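Side-chain contacts in BH2331 protein (PDB 1VL5), which probably acts as a methyltransferase that takes its methyl group from S-adenosylmethionine, with an acceptor that remains unknown: residues 53-58 / 104-109; 141-146 / 152-157; 172-177 / 182-187; 198-203 / 208-213. All blocks are in the same frame, centred on the assembly; numbering follows the deposited sequence.

Contact 1. Residues 53-58 / 104-109; sequences NAFAPF and FHIVTC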
# COMPACT_ATOMS: atom_id res chain seq x y z
N ASN A 53 -7.54 -12.04 -3.58
CA ASN A 53 -8.48 -12.41 -4.64
C ASN A 53 -7.77 -12.66 -5.98
O ASN A 53 -8.03 -13.65 -6.65
CB ASN A 53 -9.46 -11.27 -4.87
CG ASN A 53 -10.56 -11.64 -5.83
OD1 ASN A 53 -11.44 -12.43 -5.50
ND2 ASN A 53 -10.53 -11.02 -7.02
N ALA A 54 -6.89 -11.71 -6.33
CA ALA A 54 -6.13 -11.80 -7.57
C ALA A 54 -5.14 -12.95 -7.60
O ALA A 54 -4.97 -13.57 -8.63
CB ALA A 54 -5.41 -10.48 -7.82
N PHE A 55 -4.49 -13.25 -6.47
CA PHE A 55 -3.41 -14.25 -6.42
C PHE A 55 -3.96 -15.67 -6.35
O PHE A 55 -3.38 -16.64 -6.91
CB PHE A 55 -2.46 -13.98 -5.23
CG PHE A 55 -1.31 -13.03 -5.56
CD1 PHE A 55 -1.53 -11.71 -5.80
CD2 PHE A 55 -0.02 -13.50 -5.64
CE1 PHE A 55 -0.49 -10.85 -6.12
CE2 PHE A 55 1.01 -12.65 -5.92
CZ PHE A 55 0.78 -11.32 -6.17
N ALA A 56 -5.11 -15.78 -5.69
CA ALA A 56 -5.73 -17.09 -5.35
C ALA A 56 -5.77 -18.14 -6.46
O ALA A 56 -5.34 -19.28 -6.24
CB ALA A 56 -7.14 -16.91 -4.74
N PRO A 57 -6.27 -17.78 -7.65
CA PRO A 57 -6.36 -18.82 -8.69
C PRO A 57 -5.01 -19.36 -9.16
O PRO A 57 -4.95 -20.43 -9.72
CB PRO A 57 -7.02 -18.11 -9.86
CG PRO A 57 -7.26 -16.76 -9.49
CD PRO A 57 -6.71 -16.46 -8.14
N PHE A 58 -3.92 -18.61 -8.97
CA PHE A 58 -2.64 -18.95 -9.56
C PHE A 58 -1.62 -19.54 -8.57
O PHE A 58 -0.48 -19.79 -8.92
CB PHE A 58 -2.03 -17.65 -10.11
CG PHE A 58 -2.88 -17.00 -11.18
CD1 PHE A 58 -2.99 -17.59 -12.42
CD2 PHE A 58 -3.57 -15.84 -10.92
CE1 PHE A 58 -3.79 -17.03 -13.41
CE2 PHE A 58 -4.34 -15.26 -11.88
CZ PHE A 58 -4.45 -15.87 -13.14
N PHE A 104 6.23 -18.70 4.21
CA PHE A 104 5.66 -18.23 2.96
C PHE A 104 6.64 -18.12 1.82
O PHE A 104 7.77 -17.71 2.01
CB PHE A 104 4.95 -16.87 3.23
CG PHE A 104 3.82 -16.98 4.22
CD1 PHE A 104 2.61 -17.58 3.84
CD2 PHE A 104 4.00 -16.67 5.56
CE1 PHE A 104 1.59 -17.74 4.74
CE2 PHE A 104 2.96 -16.84 6.49
CZ PHE A 104 1.74 -17.40 6.05
N HIS A 105 6.19 -18.42 0.58
CA HIS A 105 6.99 -18.05 -0.59
C HIS A 105 6.89 -16.57 -0.94
O HIS A 105 7.85 -15.97 -1.44
CB HIS A 105 6.58 -18.88 -1.79
CG HIS A 105 6.65 -20.36 -1.53
ND1 HIS A 105 5.61 -21.06 -0.95
CD2 HIS A 105 7.63 -21.26 -1.77
CE1 HIS A 105 5.94 -22.34 -0.88
NE2 HIS A 105 7.16 -22.48 -1.37
N ILE A 106 5.71 -15.98 -0.67
CA ILE A 106 5.42 -14.59 -1.01
C ILE A 106 4.74 -13.89 0.14
O ILE A 106 3.87 -14.44 0.76
CB ILE A 106 4.53 -14.49 -2.31
CG1 ILE A 106 5.23 -15.14 -3.50
CG2 ILE A 106 4.23 -13.01 -2.61
CD1 ILE A 106 4.39 -15.22 -4.76
N VAL A 107 5.16 -12.66 0.43
CA VAL A 107 4.37 -11.78 1.27
C VAL A 107 3.98 -10.63 0.39
O VAL A 107 4.84 -10.02 -0.25
CB VAL A 107 5.15 -11.28 2.52
CG1 VAL A 107 4.31 -10.30 3.31
CG2 VAL A 107 5.54 -12.41 3.40
N THR A 108 2.69 -10.33 0.35
CA THR A 108 2.19 -9.14 -0.33
C THR A 108 1.60 -8.13 0.64
O THR A 108 1.04 -8.48 1.69
CB THR A 108 1.09 -9.47 -1.39
OG1 THR A 108 0.07 -10.36 -0.88
CG2 THR A 108 1.68 -10.05 -2.58
N CYS A 109 1.71 -6.86 0.27
CA CYS A 109 1.14 -5.78 1.06
C CYS A 109 0.91 -4.56 0.16
O CYS A 109 1.86 -3.98 -0.33
CB CYS A 109 2.08 -5.38 2.19
SG CYS A 109 1.31 -4.26 3.35
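F55 reaches across from helix 50-55 to strand residues T108 and I106, and its ring does all the work on the 53-58 side. The contact is purely apolar and small, burying 104 Å² in all. The closest approach joins F55 CZ to T108 CG2 at 3.9 Å; the methyl meets the ring obliquely, while the two side chains run past one another in opposite directions. I106 comes in differently: its CD1, at the end of an extended branch (chi2 174°), lies near the plane of the ring at its edge, 4.4 Å from F55 CE2. Two methyls from residues on the same side of the strand thus touch the outer end of one aromatic ring.

The polar part of T108 is spent elsewhere. With chi1 at 47°, OG1 sits between the backbone N and the carbonyl carbon and bonds D43 OD1, which leaves CG2 to face the phenyl group. Just past the ring-bearing residue the backbone is tied back by F58 N to F55 O at 2.9 Å.

Helix 50-55 thereby rests over strand 104-110, which runs parallel to strands 40-44 and 134-142 on its two sides. I106 and T108 also touch L137 of the latter strand, and from helix 26-33 the residues L29, M30 and A33 pack against F55, completing a buried layer between helices and sheet.

Contact 2. Residues 141-146 / 152-157; sequences NSAPEN and FYNYVE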
# COMPACT_ATOMS: atom_id res chain seq x y z
N ASN A 141 1.72 4.31 -1.72
CA ASN A 141 2.01 5.69 -2.09
C ASN A 141 3.28 6.10 -1.44
O ASN A 141 3.61 5.61 -0.36
CB ASN A 141 0.93 6.62 -1.60
CG ASN A 141 -0.42 6.13 -1.97
OD1 ASN A 141 -0.73 5.94 -3.16
ND2 ASN A 141 -1.24 5.86 -0.95
N SER A 142 4.00 6.99 -2.13
CA SER A 142 5.34 7.39 -1.77
C SER A 142 5.45 8.89 -1.71
O SER A 142 4.74 9.57 -2.38
CB SER A 142 6.39 6.76 -2.71
OG SER A 142 6.05 6.94 -4.06
N ALA A 143 6.35 9.38 -0.86
CA ALA A 143 6.63 10.79 -0.70
C ALA A 143 7.88 11.19 -1.47
O ALA A 143 8.78 10.36 -1.62
CB ALA A 143 6.83 11.10 0.80
N PRO A 144 7.92 12.42 -1.99
CA PRO A 144 9.13 12.97 -2.61
C PRO A 144 10.34 12.93 -1.69
O PRO A 144 10.25 12.97 -0.44
CB PRO A 144 8.75 14.43 -2.87
CG PRO A 144 7.33 14.41 -3.04
CD PRO A 144 6.80 13.36 -2.10
N GLU A 145 11.49 12.90 -2.31
CA GLU A 145 12.71 13.01 -1.57
C GLU A 145 12.84 14.40 -0.98
O GLU A 145 13.36 14.57 0.12
CB GLU A 145 13.90 12.69 -2.46
CG GLU A 145 13.98 11.30 -2.94
CD GLU A 145 14.07 10.26 -1.83
OE1 GLU A 145 14.79 10.48 -0.81
OE2 GLU A 145 13.40 9.21 -2.01
N ASN A 146 12.32 15.39 -1.69
CA ASN A 146 12.33 16.79 -1.22
C ASN A 146 11.49 16.89 0.07
O ASN A 146 10.36 16.42 0.08
CB ASN A 146 11.77 17.69 -2.31
CG ASN A 146 11.67 19.16 -1.87
OD1 ASN A 146 10.86 19.55 -1.02
ND2 ASN A 146 12.53 19.95 -2.41
N PHE A 152 4.38 18.12 3.02
CA PHE A 152 3.16 18.69 2.51
C PHE A 152 2.22 17.60 2.03
O PHE A 152 1.03 17.63 2.35
CB PHE A 152 3.51 19.67 1.37
CG PHE A 152 2.32 20.19 0.62
CD1 PHE A 152 1.55 21.23 1.13
CD2 PHE A 152 1.95 19.65 -0.57
CE1 PHE A 152 0.47 21.68 0.43
CE2 PHE A 152 0.87 20.10 -1.23
CZ PHE A 152 0.13 21.12 -0.74
N TYR A 153 2.77 16.66 1.25
CA TYR A 153 2.02 15.55 0.68
C TYR A 153 1.41 14.77 1.83
O TYR A 153 0.24 14.49 1.84
CB TYR A 153 2.92 14.63 -0.19
CG TYR A 153 2.20 13.39 -0.61
CD1 TYR A 153 1.16 13.45 -1.52
CD2 TYR A 153 2.52 12.13 -0.05
CE1 TYR A 153 0.45 12.28 -1.89
CE2 TYR A 153 1.77 10.95 -0.42
CZ TYR A 153 0.75 11.05 -1.32
OH TYR A 153 0.01 9.92 -1.70
N ASN A 154 2.23 14.45 2.83
CA ASN A 154 1.76 13.68 3.94
C ASN A 154 0.72 14.46 4.80
O ASN A 154 -0.25 13.86 5.29
CB ASN A 154 2.94 13.21 4.79
CG ASN A 154 3.48 11.89 4.32
OD1 ASN A 154 2.76 10.90 4.35
ND2 ASN A 154 4.71 11.88 3.80
N TYR A 155 0.94 15.76 5.01
CA TYR A 155 -0.05 16.57 5.77
C TYR A 155 -1.43 16.52 5.09
O TYR A 155 -2.47 16.28 5.71
CB TYR A 155 0.43 18.03 5.90
CG TYR A 155 -0.62 18.93 6.52
CD1 TYR A 155 -0.68 19.13 7.88
CD2 TYR A 155 -1.57 19.57 5.71
CE1 TYR A 155 -1.69 19.95 8.44
CE2 TYR A 155 -2.57 20.38 6.25
CZ TYR A 155 -2.64 20.58 7.61
OH TYR A 155 -3.67 21.43 8.10
N VAL A 156 -1.42 16.67 3.78
CA VAL A 156 -2.63 16.58 2.98
C VAL A 156 -3.32 15.22 3.04
O VAL A 156 -4.57 15.12 3.16
CB VAL A 156 -2.29 16.98 1.52
CG1 VAL A 156 -3.43 16.72 0.61
CG2 VAL A 156 -1.86 18.51 1.47
N GLU A 157 -2.53 14.15 2.96
CA GLU A 157 -3.07 12.79 3.09
C GLU A 157 -3.78 12.57 4.43
O GLU A 157 -4.86 11.91 4.50
CB GLU A 157 -1.92 11.80 2.98
CG GLU A 157 -1.37 11.65 1.62
CD GLU A 157 -2.39 11.12 0.66
OE1 GLU A 157 -3.01 10.08 0.92
OE2 GLU A 157 -2.58 11.78 -0.38
O HOH W 1 -0.05 8.47 -4.79
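Y153 lays its ring alongside residues 141-143, its hydroxyl reaching N141 and its flank passing S142 and A143. Van der Waals packing dominates. N141 CB lies at the ring edge, near its plane, 3.4 Å from Y153 OH; the two side chains cross at about a right angle, with amide and ring planes 70° apart. Farther back, Y153 CE2 is 3.8 Å from S142 O, which approaches obliquely. The ring takes this line because CG is anti to the backbone N (chi1 172°), and E157 CG, one helical turn on, sits over one face, offset toward the rim. A143 CB meets N154 ND2 at 3.8 Å.

The polar link is indirect. A water donates to N141 OD1 at 3.1 Å. The oxygen of this water also lies 3.4 Å from Y153 OH, a weak bond. N154 is held by other partners: OD1 bonds H164 NE2 and A167 N, while ND2 bonds D150 OD1, fixing the amide beside A143. Replacing Y153 by an alanine would probably open a gap beside the S142 carbonyl and deprive the bridging water of its tyrosine partner.

N146 caps the following helix through OD1 to F149 N. The whole is a strand-turn-helix unit, in which strand 134-142 of the Rossmann-like sheet passes through a short loop into helix 147-160 and the helix folds back over it.

Contact 3. Residues 172-177 / 182-187; sequences DWLKML and FELEEL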
# COMPACT_ATOMS: atom_id res chain seq x y z
N ASP A 172 13.49 5.94 2.03
CA ASP A 172 13.14 5.40 3.35
C ASP A 172 12.89 3.92 3.20
O ASP A 172 13.33 3.13 4.02
CB ASP A 172 11.87 6.03 3.92
CG ASP A 172 12.03 7.50 4.36
OD1 ASP A 172 13.13 7.93 4.73
OD2 ASP A 172 10.98 8.20 4.34
N TRP A 173 12.15 3.52 2.17
CA TRP A 173 11.90 2.10 1.91
C TRP A 173 13.17 1.31 1.56
O TRP A 173 13.32 0.19 1.98
CB TRP A 173 10.86 1.88 0.79
CG TRP A 173 9.50 2.11 1.25
CD1 TRP A 173 8.65 3.10 0.84
CD2 TRP A 173 8.80 1.36 2.23
NE1 TRP A 173 7.47 3.00 1.52
CE2 TRP A 173 7.53 1.94 2.38
CE3 TRP A 173 9.12 0.23 3.00
CZ2 TRP A 173 6.60 1.47 3.27
CZ3 TRP A 173 8.19 -0.26 3.87
CH2 TRP A 173 6.92 0.35 3.99
N LEU A 174 14.06 1.88 0.76
CA LEU A 174 15.32 1.25 0.47
C LEU A 174 16.12 0.95 1.72
O LEU A 174 16.70 -0.15 1.85
CB LEU A 174 16.20 2.11 -0.43
CG LEU A 174 15.75 2.46 -1.85
CD1 LEU A 174 16.82 3.37 -2.47
CD2 LEU A 174 15.51 1.25 -2.68
N LYS A 175 16.21 1.93 2.61
CA LYS A 175 16.88 1.73 3.91
C LYS A 175 16.18 0.66 4.79
O LYS A 175 16.83 -0.24 5.34
CB LYS A 175 17.00 3.05 4.64
CG LYS A 175 18.00 3.99 3.98
CD LYS A 175 18.09 5.42 4.51
CE LYS A 175 19.24 6.23 3.78
NZ LYS A 175 20.68 5.56 3.51
N MSE A 176 14.86 0.74 4.94
CA MSE A 176 14.14 -0.30 5.68
C MSE A 176 14.34 -1.70 5.12
O MSE A 176 14.49 -2.65 5.88
CB MSE A 176 12.63 0.02 5.78
CG MSE A 176 12.37 1.14 6.80
SE MSE A 176 10.45 1.44 7.13
CE MSE A 176 10.15 2.73 5.66
N LEU A 177 14.34 -1.84 3.80
CA LEU A 177 14.50 -3.16 3.20
C LEU A 177 15.89 -3.68 3.45
O LEU A 177 16.07 -4.80 3.89
CB LEU A 177 14.23 -3.12 1.70
CG LEU A 177 12.77 -2.92 1.28
CD1 LEU A 177 12.76 -2.60 -0.20
CD2 LEU A 177 11.87 -4.15 1.56
N PHE A 182 16.61 -7.68 3.18
CA PHE A 182 16.04 -7.95 1.87
C PHE A 182 17.00 -7.42 0.82
O PHE A 182 17.69 -6.42 1.06
CB PHE A 182 14.71 -7.22 1.68
CG PHE A 182 13.53 -7.92 2.26
CD1 PHE A 182 13.01 -9.01 1.63
CD2 PHE A 182 12.91 -7.43 3.40
CE1 PHE A 182 11.92 -9.65 2.12
CE2 PHE A 182 11.81 -8.05 3.91
CZ PHE A 182 11.31 -9.18 3.27
N GLU A 183 17.01 -8.07 -0.34
CA GLU A 183 17.71 -7.51 -1.51
C GLU A 183 16.68 -7.13 -2.56
O GLU A 183 16.00 -7.97 -3.10
CB GLU A 183 18.73 -8.49 -2.07
CG GLU A 183 19.93 -8.70 -1.15
CD GLU A 183 20.93 -9.72 -1.65
OE1 GLU A 183 20.61 -10.57 -2.51
OE2 GLU A 183 22.05 -9.69 -1.16
N LEU A 184 16.51 -5.84 -2.74
CA LEU A 184 15.66 -5.29 -3.74
C LEU A 184 16.06 -5.85 -5.11
O LEU A 184 17.23 -5.96 -5.43
CB LEU A 184 15.75 -3.77 -3.75
CG LEU A 184 14.79 -3.09 -4.73
CD1 LEU A 184 13.30 -3.26 -4.32
CD2 LEU A 184 15.11 -1.65 -4.88
N GLU A 185 15.07 -6.26 -5.86
CA GLU A 185 15.25 -6.67 -7.25
C GLU A 185 14.70 -5.61 -8.19
O GLU A 185 15.36 -5.29 -9.14
CB GLU A 185 14.57 -8.02 -7.50
CG GLU A 185 15.31 -9.15 -6.79
CD GLU A 185 14.85 -10.53 -7.09
OE1 GLU A 185 13.77 -10.70 -7.71
OE2 GLU A 185 15.62 -11.45 -6.71
N GLU A 186 13.50 -5.08 -7.93
CA GLU A 186 12.82 -4.16 -8.82
C GLU A 186 12.02 -3.16 -8.03
O GLU A 186 11.33 -3.51 -7.06
CB GLU A 186 11.84 -4.87 -9.78
CG GLU A 186 12.44 -5.97 -10.59
CD GLU A 186 11.42 -6.62 -11.53
OE1 GLU A 186 10.68 -5.84 -12.18
OE2 GLU A 186 11.42 -7.88 -11.62
N LEU A 187 12.11 -1.91 -8.47
CA LEU A 187 11.32 -0.77 -7.97
C LEU A 187 10.67 -0.10 -9.19
O LEU A 187 11.36 0.30 -10.11
CB LEU A 187 12.23 0.19 -7.15
CG LEU A 187 11.68 1.62 -6.96
CD1 LEU A 187 10.42 1.62 -6.21
CD2 LEU A 187 12.68 2.58 -6.24
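L177 meets F182 and L184 with a different methyl for each, and these three residues bury most of the 257 Å² between helix and strand. L177 contributes the largest share. Its CG stands beside the backbone N (chi1 -70°), which sends CD2 to F182 CD2 at 3.9 Å and CD1 to L184 CD1 at 4.2 Å. The methyl comes to the phenyl ring obliquely.

F182 is gripped by its backbone as well. F182 N donates to L177 O at 3.0 Å, a bent bond whose donor is tilted 35° from the carbonyl plane. That bond spans five residues, the 6→1 spacing found in Schellman helix ends, and it draws F182 CB to 3.5 Å from L177 O. Beyond the contact, the F182 ring makes an edge-to-face pair with Y127 and packs on V123 of helix 119-129 and L136 of strand 134-142.

L184, two residues further on and within the strand, points the same way but lies nearer the surface. Its chi1 of -176° puts CG opposite the backbone N, and CD2 reaches L174 CD2 at 3.7 Å. An apolar row thus leads from buried F182 through L177 and L184 to exposed L174.

Beyond L184, E185 and E186 both face K248 in a classic beta bulge. Helix 170-180 leading into a strand antiparallel to 236-250, which itself pairs antiparallel with 134-142, is the closing topology of the class I, Rossmann-like methyltransferase fold.

Contact 4. Residues 198-203 / 208-213; sequences DWCDRM and EKKQEL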
# COMPACT_ATOMS: atom_id res chain seq x y z
N ASP A 198 -13.76 13.50 -5.44
CA ASP A 198 -14.00 12.06 -5.38
C ASP A 198 -13.12 11.40 -4.31
O ASP A 198 -13.56 10.55 -3.57
CB ASP A 198 -13.68 11.40 -6.74
CG ASP A 198 -14.56 11.91 -7.89
OD1 ASP A 198 -15.64 12.49 -7.65
OD2 ASP A 198 -14.18 11.72 -9.07
N TRP A 199 -11.85 11.78 -4.32
CA TRP A 199 -10.84 11.33 -3.37
C TRP A 199 -11.28 11.64 -1.96
O TRP A 199 -11.17 10.80 -1.09
CB TRP A 199 -9.52 12.02 -3.71
CG TRP A 199 -8.36 11.77 -2.83
CD1 TRP A 199 -7.63 10.61 -2.71
CD2 TRP A 199 -7.72 12.72 -1.99
NE1 TRP A 199 -6.60 10.78 -1.85
CE2 TRP A 199 -6.63 12.06 -1.37
CE3 TRP A 199 -7.97 14.06 -1.68
CZ2 TRP A 199 -5.78 12.70 -0.48
CZ3 TRP A 199 -7.14 14.70 -0.78
CH2 TRP A 199 -6.06 14.00 -0.18
N CYS A 200 -11.82 12.83 -1.76
CA CYS A 200 -12.32 13.25 -0.45
C CYS A 200 -13.55 12.48 -0.05
O CYS A 200 -13.70 12.13 1.11
CB CYS A 200 -12.63 14.76 -0.42
SG CYS A 200 -11.15 15.78 -0.23
N ASP A 201 -14.46 12.29 -1.01
CA ASP A 201 -15.70 11.65 -0.75
C ASP A 201 -15.57 10.16 -0.43
O ASP A 201 -16.42 9.62 0.24
CB ASP A 201 -16.66 11.86 -1.91
CG ASP A 201 -17.26 13.28 -1.95
OD1 ASP A 201 -17.04 14.12 -1.04
OD2 ASP A 201 -17.93 13.56 -2.94
N ARG A 202 -14.51 9.52 -0.89
CA ARG A 202 -14.20 8.15 -0.50
C ARG A 202 -13.92 8.02 0.98
O ARG A 202 -14.22 6.99 1.56
CB ARG A 202 -13.02 7.61 -1.31
CG ARG A 202 -13.33 7.46 -2.82
CD ARG A 202 -12.35 6.54 -3.55
NE ARG A 202 -10.99 7.08 -3.68
CZ ARG A 202 -10.54 7.91 -4.63
NH1 ARG A 202 -11.35 8.39 -5.58
NH2 ARG A 202 -9.27 8.28 -4.62
N MSE A 203 -13.38 9.08 1.60
CA MSE A 203 -13.21 9.10 3.05
C MSE A 203 -14.35 9.79 3.78
O MSE A 203 -14.21 10.06 4.96
CB MSE A 203 -11.90 9.78 3.47
CG MSE A 203 -10.67 8.95 3.26
SE MSE A 203 -10.77 7.21 4.15
CE MSE A 203 -11.48 7.76 5.95
N GLU A 208 -17.29 21.03 4.83
CA GLU A 208 -16.46 22.05 5.48
C GLU A 208 -14.99 21.70 5.48
O GLU A 208 -14.14 22.57 5.22
CB GLU A 208 -16.90 22.29 6.93
CG GLU A 208 -17.90 23.42 7.09
CD GLU A 208 -18.42 23.53 8.52
OE1 GLU A 208 -18.88 22.49 9.06
OE2 GLU A 208 -18.39 24.65 9.08
N LYS A 209 -14.68 20.46 5.81
CA LYS A 209 -13.31 20.00 5.83
C LYS A 209 -12.73 20.01 4.40
O LYS A 209 -11.54 20.32 4.20
CB LYS A 209 -13.25 18.63 6.48
CG LYS A 209 -11.84 18.00 6.55
CD LYS A 209 -10.93 18.86 7.42
CE LYS A 209 -9.69 18.16 7.87
NZ LYS A 209 -9.92 16.99 8.75
N LYS A 210 -13.56 19.70 3.40
CA LYS A 210 -13.09 19.71 2.02
C LYS A 210 -12.76 21.14 1.62
O LYS A 210 -11.79 21.37 0.91
CB LYS A 210 -14.10 19.07 1.04
CG LYS A 210 -14.37 17.56 1.29
CD LYS A 210 -15.33 16.89 0.22
CE LYS A 210 -16.68 17.47 0.26
NZ LYS A 210 -17.62 16.73 -0.64
N GLN A 211 -13.55 22.10 2.08
CA GLN A 211 -13.28 23.49 1.75
C GLN A 211 -11.97 23.95 2.42
O GLN A 211 -11.17 24.71 1.85
CB GLN A 211 -14.42 24.38 2.29
CG GLN A 211 -14.28 25.85 1.89
CD GLN A 211 -14.41 25.99 0.39
OE1 GLN A 211 -15.47 25.67 -0.17
NE2 GLN A 211 -13.37 26.47 -0.27
N GLU A 212 -11.78 23.50 3.65
CA GLU A 212 -10.62 23.91 4.43
C GLU A 212 -9.36 23.35 3.74
O GLU A 212 -8.39 24.05 3.55
CB GLU A 212 -10.73 23.36 5.85
CG GLU A 212 -9.53 23.73 6.68
CD GLU A 212 -9.50 23.00 8.00
OE1 GLU A 212 -9.49 21.75 7.97
OE2 GLU A 212 -9.51 23.66 9.06
N LEU A 213 -9.43 22.10 3.35
CA LEU A 213 -8.26 21.44 2.77
C LEU A 213 -7.93 22.05 1.39
O LEU A 213 -6.77 22.31 1.07
CB LEU A 213 -8.51 19.95 2.67
CG LEU A 213 -7.42 19.09 2.01
CD1 LEU A 213 -6.04 19.36 2.61
CD2 LEU A 213 -7.78 17.62 2.17
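K210 lies across C200 and ends on D201, so one side chain serves both the tight and the polar part of this helix pair. The axes of the short segments approach to 10.9 Å and run at 136° to each other. Packing is tightest where C200 CB meets K210 CD at 3.5 Å, closer than carbon atoms usually come; the lysine CG also lies 4.0 Å from C200 SG. V205, from the intervening loop, touches both side chains.

Away from this point the contact slackens. W199 CZ3 and L213 CD2 are 4.2 Å apart, the methyl approaching the indole obliquely, and the W199 ring also meets R160, in a cation-pi contact, and F240, edge-to-face.

On the side nearer solvent, partly exposed D201 receives K210 NZ at its OD1, 2.7 Å away, through the syn lone pair. A bend at chi3 (-64°) turns the lysine end to that carboxylate, and E197 OE2 forms a second salt bridge to the same nitrogen. A methionine in place of K210 would probably leave D201 and E197 without their shared positive mate. Two carboxylates around one ammonium would be expected to favour its charged form.

How the contacts relate
The four contacts follow one another along the chain without interleaving. Contacts 1, 2 and 3 all reach the same mixed sheet: strands 104-110 and 134-142, used by contacts 1 and 2, are neighbours, while strand 183-195 of contact 3 joins through 236-250. Contacts 1 and 2 lie on opposite sides of the chain's centre, their centres about 28 Å apart. Contact 4 is the outlier, about 33 Å from contacts 1 and 3 between centres, yet it touches contact 2, with E157 OE2 3.3 Å from W199 CZ2. Helix 147-160 thus packs both on strand 134-142 and on helix 196-202, joining contacts 2 and 4.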